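Pyruvate kinase 1 (Trypanosoma brucei brucei, PDB 4KCT) catalyses the transfer of phosphate from phosphoenolpyruvate to ADP, giving pyruvate and ATP, and also has an intrinsic activity that decarboxylates oxaloacetate. Local coordinates at residues 100-103 with 104-108; 109-113 with 114-118; 130-133 with 134-138. All blocks are in the same frame, centred on the assembly; numbering follows the deposited sequence.

Contact 1: residues 100-103 with 104-108; sequences VSFA and PGDIV
Phe102 lays one corner of its ring, CE1, against CG2 of Val108, 3.8 Å away, the two side chains crossing at about a right angle. The ring hangs beside the backbone N of its own residue (chi1 -62°), a torsion that points it toward Val108; one of its faces receives CG1 of Val100, offset toward the rim. Next to this apolar pair the chain reverses through a type II beta turn from Ala103 to Asp106, closed by the bond from Asp106 N to Ala103 O at 3.0 Å. Gly105 takes the third position with phi 88°, backbone angles at which any side chain would collide with the carbonyl oxygen of Pro104.

Asp106 supplies the second tie. Its CG lies anti to its carbonyl carbon, and the carboxylate thereby turns back across the mouth of the turn, where OD2 accepts the N-H of Ala103 at 2.8 Å. The bond is nearly straight, 167° at the hydrogen, although the donor arrives from well above the carboxylate plane. Ala103 is thus gripped at both ends of its peptide frame, its N-H by a side chain and its carbonyl by a main-chain N-H. Lys122 offers OD2 a further, long and weak ion pair.

The turn connects strand 99-102, which pairs with strand 170-173, to strand 107-111, which runs beside strand 161-166. Val166 and Phe125, from strands 161-166 and 124-126, touch both Phe102 and Val108, so the patch is part of the interior of the small beta domain.

Contact 2: residues 109-113 with 114-118; sequences CVTTD and PAYEK
The main-chain O of Asp113 receives Tyr116 N at 3.0 Å, almost straight at 171°. A second N-H from the residues that follow goes to the side chain: OD1 takes that of Ala115 at 3.0 Å, the donor standing well out of the carboxylate plane. With CG anti to the backbone N (chi1 -172°), the carboxylate reaches forward over the start of the 3-10 segment that begins at Pro114, and OD1 also lies against CB of Ala115. An aspartate accepting in this way from the N-H two residues on forms an Asx turn, and here Pro114, which has no N-H to give, fills the place between.

The N-H of Asp113 is itself held by Thr111 OG1 at 3.0 Å, an ST turn. Placing OG1 anti to its own backbone N (chi1 -176°) leaves CG2 as the branch that meets Tyr116, 3.7 Å from its CB, and the two side chains cross at about a right angle. Asp113 O lies at the edge of the tyrosine ring, near its plane. The Asp113 carboxylate is turned nearly perpendicular to that ring, and its OD2 comes within 3.9 Å of CE2. Two successive side-chain-to-backbone turns therefore guide the chain out of the strand and into the short helical coil.

Around this corner, Arg160 O also bonds Thr111 OG1, Lys124 makes a cation-pi contact with Tyr116, and Arg175 forms a salt bridge with Glu117. Strand 107-111 lies between strands 161-166 and 124-126, and the 3-10 segment starts the loop that leads to the latter.

Contact 3: residues 130-133 with 134-138; sequences PQLT and NAVRP
Gln131 occupies the N-cap position of the short helix 132-135, and its carbonyl oxygen receives two backbone donors, Asn134 N and Ala135 N, each at 3.0 Å. They come from different directions: Ala135 N lies nearly along the C=O axis, whereas Asn134 N stands above the carbonyl plane. One residue on, Leu132 O takes the N-H of Val136 at 3.1 Å.

The side chain of Gln131 adds a bond over the same turn. Bent at chi2 (-71°), it folds back until OE1 reaches ND2 of Asn134 at 2.6 Å. The oxygen sits in the amide plane of Asn134, in line with its N-H, while ND2 is tilted 30° from the plane of the Gln131 carbonyl, the two amides being turned 32° against each other.

This is a single helical turn within the small beta domain that pyruvate kinases carry as an excursion from their barrel, packed on its sheet. Leu132 on the helix and Val136 just after it run alongside each other in the same direction, CD1 to CG1 4.0 Å; both rest on Leu162 of strand 161-166. Thr133, buried beside them, gives its OG1 to a hydrogen bond with Asp159 O.

The helix ends at Ala135, and Val136 is the first residue to leave helical angles. There a water donates to Thr133 O at 2.9 Å and to Val136 O at 2.6 Å, bridging two carbonyls at the exit. Beyond it, the bent side chain of Arg137 turns back and lays one guanidinium face over the carbonyl oxygen of Asn134.

In the fold
The three contacts follow one another along the chain: a beta turn, the exit from a strand and a short helix. Contact 1 turns it into strand 107-111, contact 2 turns it out of the far end of that strand, and their centres lie 17 Å apart without touching beyond the join in sequence. Contact 3 follows after strand 124-126 and folds back onto contact 2, centre to centre 14 Å, where Thr112 CG2 packs on Leu132 CB at 3.4 Å. Contacts 1 and 3 stay apart, about 9 Å between nearest atoms. None includes a residue of the pyruvate, magnesium, potassium or fructose bisphosphate sites; the pyruvate and both metals are bound by residues of the barrel domain, the sugar phosphate by residues between 400 and 490.

Contact 1: residues 100-103 with 104-108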
loop_
_atom_site.group_PDB
_atom_site.type_symbol
_atom_site.label_atom_id
_atom_site.label_comp_id
_atom_site.label_asym_id
_atom_site.label_seq_id
_atom_site.Cartn_x
_atom_site.Cartn_y
_atom_site.Cartn_z
ATOM N N VAL A 100 7.162 -56.500 -22.636
ATOM C CA VAL A 100 7.268 -56.073 -24.034
ATOM C C VAL A 100 8.100 -54.794 -24.098
ATOM O O VAL A 100 7.981 -53.925 -23.229
ATOM C CB VAL A 100 5.872 -55.773 -24.639
ATOM C CG1 VAL A 100 6.010 -54.947 -25.901
ATOM C CG2 VAL A 100 5.129 -57.071 -24.936
ATOM N N SER A 101 8.933 -54.676 -25.128
ATOM C CA SER A 101 9.756 -53.473 -25.306
ATOM C C SER A 101 9.309 -52.638 -26.505
ATOM O O SER A 101 9.035 -53.177 -27.580
ATOM C CB SER A 101 11.233 -53.850 -25.451
ATOM O OG SER A 101 11.734 -54.352 -24.231
ATOM N N PHE A 102 9.184 -51.329 -26.295
ATOM C CA PHE A 102 8.752 -50.413 -27.351
ATOM C C PHE A 102 9.880 -49.463 -27.709
ATOM O O PHE A 102 10.694 -49.097 -26.852
ATOM C CB PHE A 102 7.538 -49.594 -26.903
ATOM C CG PHE A 102 6.317 -50.428 -26.591
ATOM C CD1 PHE A 102 5.359 -50.666 -27.565
ATOM C CD2 PHE A 102 6.104 -50.920 -25.305
ATOM C CE1 PHE A 102 4.226 -51.405 -27.276
ATOM C CE2 PHE A 102 4.968 -51.649 -25.007
ATOM C CZ PHE A 102 4.023 -51.891 -25.998
ATOM N N ALA A 103 9.866 -48.991 -28.952
ATOM C CA ALA A 103 10.824 -47.994 -29.413
ATOM C C ALA A 103 10.065 -46.801 -29.986
ATOM O O ALA A 103 8.922 -46.946 -30.420
ATOM C CB ALA A 103 11.746 -48.603 -30.472
ATOM N N PRO A 104 10.688 -45.609 -29.965
ATOM C CA PRO A 104 10.046 -44.432 -30.571
ATOM C C PRO A 104 9.534 -44.754 -31.965
ATOM O O PRO A 104 10.194 -45.481 -32.717
ATOM C CB PRO A 104 11.194 -43.403 -30.655
ATOM C CG PRO A 104 12.233 -43.896 -29.697
ATOM C CD PRO A 104 12.125 -45.388 -29.710
ATOM N N GLY A 105 8.350 -44.256 -32.294
ATOM C CA GLY A 105 7.776 -44.460 -33.622
ATOM C C GLY A 105 6.953 -45.734 -33.744
ATOM O O GLY A 105 6.175 -45.879 -34.678
ATOM N N ASP A 106 7.104 -46.657 -32.799
ATOM C CA ASP A 106 6.223 -47.831 -32.755
ATOM C C ASP A 106 4.767 -47.375 -32.693
ATOM O O ASP A 106 4.433 -46.406 -31.997
ATOM C CB ASP A 106 6.533 -48.715 -31.536
ATOM C CG ASP A 106 7.759 -49.585 -31.735
ATOM O OD1 ASP A 106 8.329 -49.556 -32.844
ATOM O OD2 ASP A 106 8.181 -50.261 -30.765
ATOM N N ILE A 107 3.918 -48.059 -33.440
ATOM C CA ILE A 107 2.491 -47.769 -33.455
ATOM C C ILE A 107 1.782 -48.907 -32.724
ATOM O O ILE A 107 2.015 -50.083 -33.029
ATOM C CB ILE A 107 1.966 -47.663 -34.897
ATOM C CG1 ILE A 107 2.626 -46.482 -35.629
ATOM C CG2 ILE A 107 0.444 -47.559 -34.924
ATOM C CD1 ILE A 107 2.309 -45.126 -35.028
ATOM N N VAL A 108 1.055 -48.571 -31.663
ATOM C CA VAL A 108 0.457 -49.585 -30.793
ATOM C C VAL A 108 -1.016 -49.244 -30.568
ATOM O O VAL A 108 -1.372 -48.072 -30.447
ATOM C CB VAL A 108 1.216 -49.684 -29.438
ATOM C CG1 VAL A 108 1.181 -48.354 -28.700
ATOM C CG2 VAL A 108 0.654 -50.801 -28.563
#

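Contact 2: residues 109-113 with 114-118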
loop_
_atom_site.group_PDB
_atom_site.type_symbol
_atom_site.label_atom_id
_atom_site.label_comp_id
_atom_site.label_asym_id
_atom_site.label_seq_id
_atom_site.Cartn_x
_atom_site.Cartn_y
_atom_site.Cartn_z
ATOM N N CYS A 109 -1.885 -50.247 -30.673
ATOM C CA CYS A 109 -3.270 -50.051 -30.351
ATOM C C CYS A 109 -3.505 -50.306 -28.864
ATOM O O CYS A 109 -2.956 -51.255 -28.297
ATOM C CB CYS A 109 -4.166 -50.950 -31.220
ATOM S SG CYS A 109 -4.423 -50.285 -32.890
ATOM N N VAL A 110 -4.177 -49.364 -28.202
ATOM C CA VAL A 110 -4.572 -49.571 -26.834
ATOM C C VAL A 110 -6.075 -49.760 -26.788
ATOM O O VAL A 110 -6.813 -49.098 -27.516
ATOM C CB VAL A 110 -4.124 -48.412 -25.905
ATOM C CG1 VAL A 110 -2.605 -48.312 -25.905
ATOM C CG2 VAL A 110 -4.733 -47.087 -26.360
ATOM N N THR A 111 -6.507 -50.787 -26.074
ATOM C CA THR A 111 -7.922 -51.188 -26.113
ATOM C C THR A 111 -8.517 -51.301 -24.714
ATOM O O THR A 111 -7.797 -51.591 -23.735
ATOM C CB THR A 111 -8.108 -52.524 -26.875
ATOM O OG1 THR A 111 -9.498 -52.825 -26.980
ATOM C CG2 THR A 111 -7.372 -53.687 -26.153
ATOM N N THR A 112 -9.815 -51.014 -24.598
ATOM C CA THR A 112 -10.536 -51.249 -23.353
ATOM C C THR A 112 -11.370 -52.555 -23.461
ATOM O O THR A 112 -12.154 -52.875 -22.579
ATOM C CB THR A 112 -11.459 -50.055 -23.018
ATOM O OG1 THR A 112 -12.387 -49.854 -24.099
ATOM C CG2 THR A 112 -10.621 -48.786 -22.861
ATOM N N ASP A 113 -11.176 -53.288 -24.555
ATOM C CA ASP A 113 -11.768 -54.641 -24.718
ATOM C C ASP A 113 -11.076 -55.644 -23.802
ATOM O O ASP A 113 -9.934 -55.982 -24.022
ATOM C CB ASP A 113 -11.628 -55.094 -26.176
ATOM C CG ASP A 113 -12.385 -56.401 -26.473
ATOM O OD1 ASP A 113 -12.770 -57.118 -25.534
ATOM O OD2 ASP A 113 -12.532 -56.710 -27.660
ATOM N N PRO A 114 -11.789 -56.135 -22.774
ATOM C CA PRO A 114 -11.157 -56.983 -21.768
ATOM C C PRO A 114 -10.770 -58.369 -22.306
ATOM O O PRO A 114 -9.968 -59.059 -21.670
ATOM C CB PRO A 114 -12.224 -57.084 -20.658
ATOM C CG PRO A 114 -13.525 -56.790 -21.343
ATOM C CD PRO A 114 -13.192 -55.807 -22.437
ATOM N N ALA A 115 -11.130 -58.670 -23.563
ATOM C CA ALA A 115 -10.583 -59.878 -24.214
ATOM C C ALA A 115 -9.047 -59.848 -24.212
ATOM O O ALA A 115 -8.396 -60.893 -24.171
ATOM C CB ALA A 115 -11.104 -60.026 -25.630
ATOM N N TYR A 116 -8.476 -58.644 -24.275
ATOM C CA TYR A 116 -7.035 -58.484 -24.474
ATOM C C TYR A 116 -6.267 -58.328 -23.152
ATOM O O TYR A 116 -5.044 -58.103 -23.146
ATOM C CB TYR A 116 -6.743 -57.301 -25.411
ATOM C CG TYR A 116 -7.143 -57.578 -26.837
ATOM C CD1 TYR A 116 -6.295 -58.265 -27.689
ATOM C CD2 TYR A 116 -8.444 -57.318 -27.274
ATOM C CE1 TYR A 116 -6.711 -58.649 -28.961
ATOM C CE2 TYR A 116 -8.867 -57.700 -28.539
ATOM C CZ TYR A 116 -7.988 -58.345 -29.382
ATOM O OH TYR A 116 -8.388 -58.670 -30.658
ATOM N N GLU A 117 -6.979 -58.467 -22.040
ATOM C CA GLU A 117 -6.429 -58.120 -20.737
ATOM C C GLU A 117 -5.140 -58.896 -20.424
ATOM O O GLU A 117 -4.214 -58.367 -19.774
ATOM C CB GLU A 117 -7.473 -58.384 -19.650
ATOM C CG GLU A 117 -6.942 -58.236 -18.243
ATOM C CD GLU A 117 -7.980 -58.583 -17.199
ATOM O OE1 GLU A 117 -9.079 -59.057 -17.574
ATOM O OE2 GLU A 117 -7.699 -58.377 -16.002
ATOM N N LYS A 118 -5.085 -60.162 -20.841
ATOM C CA LYS A 118 -3.998 -61.026 -20.403
ATOM C C LYS A 118 -2.960 -61.321 -21.463
ATOM O O LYS A 118 -2.002 -62.049 -21.202
ATOM C CB LYS A 118 -4.536 -62.318 -19.771
ATOM C CG LYS A 118 -5.425 -62.057 -18.563
ATOM C CD LYS A 118 -5.903 -63.356 -17.936
ATOM C CE LYS A 118 -6.987 -63.111 -16.893
ATOM N NZ LYS A 118 -7.601 -64.403 -16.455
#

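Contact 3: residues 130-133 with 134-138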
loop_
_atom_site.group_PDB
_atom_site.type_symbol
_atom_site.label_atom_id
_atom_site.label_comp_id
_atom_site.label_asym_id
_atom_site.label_seq_id
_atom_site.Cartn_x
_atom_site.Cartn_y
_atom_site.Cartn_z
ATOM N N PRO A 130 -12.851 -48.120 -18.852
ATOM C CA PRO A 130 -13.782 -48.331 -19.975
ATOM C C PRO A 130 -14.105 -47.082 -20.748
ATOM O O PRO A 130 -14.351 -47.156 -21.931
ATOM C CB PRO A 130 -15.051 -48.859 -19.291
ATOM C CG PRO A 130 -14.554 -49.555 -18.071
ATOM C CD PRO A 130 -13.284 -48.850 -17.639
ATOM N N GLN A 131 -14.032 -45.922 -20.099
ATOM C CA GLN A 131 -14.302 -44.657 -20.778
ATOM C C GLN A 131 -13.104 -44.083 -21.537
ATOM O O GLN A 131 -13.113 -42.912 -21.917
ATOM C CB GLN A 131 -14.833 -43.635 -19.789
ATOM C CG GLN A 131 -16.235 -43.960 -19.281
ATOM C CD GLN A 131 -17.267 -43.764 -20.360
ATOM O OE1 GLN A 131 -17.185 -42.810 -21.146
ATOM N NE2 GLN A 131 -18.171 -44.731 -20.497
ATOM N N LEU A 132 -12.059 -44.888 -21.728
ATOM C CA LEU A 132 -10.805 -44.364 -22.293
ATOM C C LEU A 132 -11.023 -43.552 -23.594
ATOM O O LEU A 132 -10.454 -42.476 -23.761
ATOM C CB LEU A 132 -9.797 -45.495 -22.541
ATOM C CG LEU A 132 -8.474 -45.096 -23.199
ATOM C CD1 LEU A 132 -7.639 -44.282 -22.222
ATOM C CD2 LEU A 132 -7.707 -46.327 -23.655
ATOM N N THR A 133 -11.851 -44.058 -24.509
ATOM C CA THR A 133 -11.978 -43.408 -25.826
ATOM C C THR A 133 -12.840 -42.164 -25.783
ATOM O O THR A 133 -12.867 -41.406 -26.738
ATOM C CB THR A 133 -12.538 -44.352 -26.916
ATOM O OG1 THR A 133 -13.853 -44.778 -26.543
ATOM C CG2 THR A 133 -11.643 -45.567 -27.100
ATOM N N ASN A 134 -13.533 -41.943 -24.672
ATOM C CA ASN A 134 -14.152 -40.642 -24.420
ATOM C C ASN A 134 -13.232 -39.672 -23.720
ATOM O O ASN A 134 -13.422 -38.481 -23.813
ATOM C CB ASN A 134 -15.434 -40.793 -23.609
ATOM C CG ASN A 134 -16.497 -41.534 -24.363
ATOM O OD1 ASN A 134 -16.558 -41.451 -25.585
ATOM N ND2 ASN A 134 -17.263 -42.358 -23.659
ATOM N N ALA A 135 -12.318 -40.193 -22.914
ATOM C CA ALA A 135 -11.491 -39.349 -22.057
ATOM C C ALA A 135 -10.376 -38.678 -22.847
ATOM O O ALA A 135 -10.027 -37.543 -22.574
ATOM C CB ALA A 135 -10.909 -40.158 -20.916
ATOM N N VAL A 136 -9.739 -39.427 -23.747
ATOM C CA VAL A 136 -8.587 -38.906 -24.478
ATOM C C VAL A 136 -8.832 -38.848 -25.985
ATOM O O VAL A 136 -9.310 -39.806 -26.585
ATOM C CB VAL A 136 -7.275 -39.676 -24.156
ATOM C CG1 VAL A 136 -7.379 -41.118 -24.574
ATOM C CG2 VAL A 136 -6.092 -39.022 -24.856
ATOM N N ARG A 137 -8.466 -37.718 -26.582
ATOM C CA ARG A 137 -8.764 -37.421 -27.975
ATOM C C ARG A 137 -7.471 -37.511 -28.803
ATOM O O ARG A 137 -6.367 -37.358 -28.259
ATOM C CB ARG A 137 -9.341 -36.003 -28.085
ATOM C CG ARG A 137 -10.859 -35.919 -28.000
ATOM C CD ARG A 137 -11.433 -37.031 -27.144
ATOM N NE ARG A 137 -12.674 -36.631 -26.487
ATOM C CZ ARG A 137 -13.889 -36.959 -26.917
ATOM N NH1 ARG A 137 -14.961 -36.558 -26.248
ATOM N NH2 ARG A 137 -14.033 -37.698 -28.011
ATOM N N PRO A 138 -7.601 -37.731 -30.129
ATOM C CA PRO A 138 -6.428 -37.713 -31.000
ATOM C C PRO A 138 -5.565 -36.477 -30.722
ATOM O O PRO A 138 -6.101 -35.399 -30.488
ATOM C CB PRO A 138 -7.043 -37.630 -32.400
ATOM C CG PRO A 138 -8.356 -38.320 -32.257
ATOM C CD PRO A 138 -8.850 -37.946 -30.887
HETATM O O HOH W 1 -10.723 -40.695 -28.584
#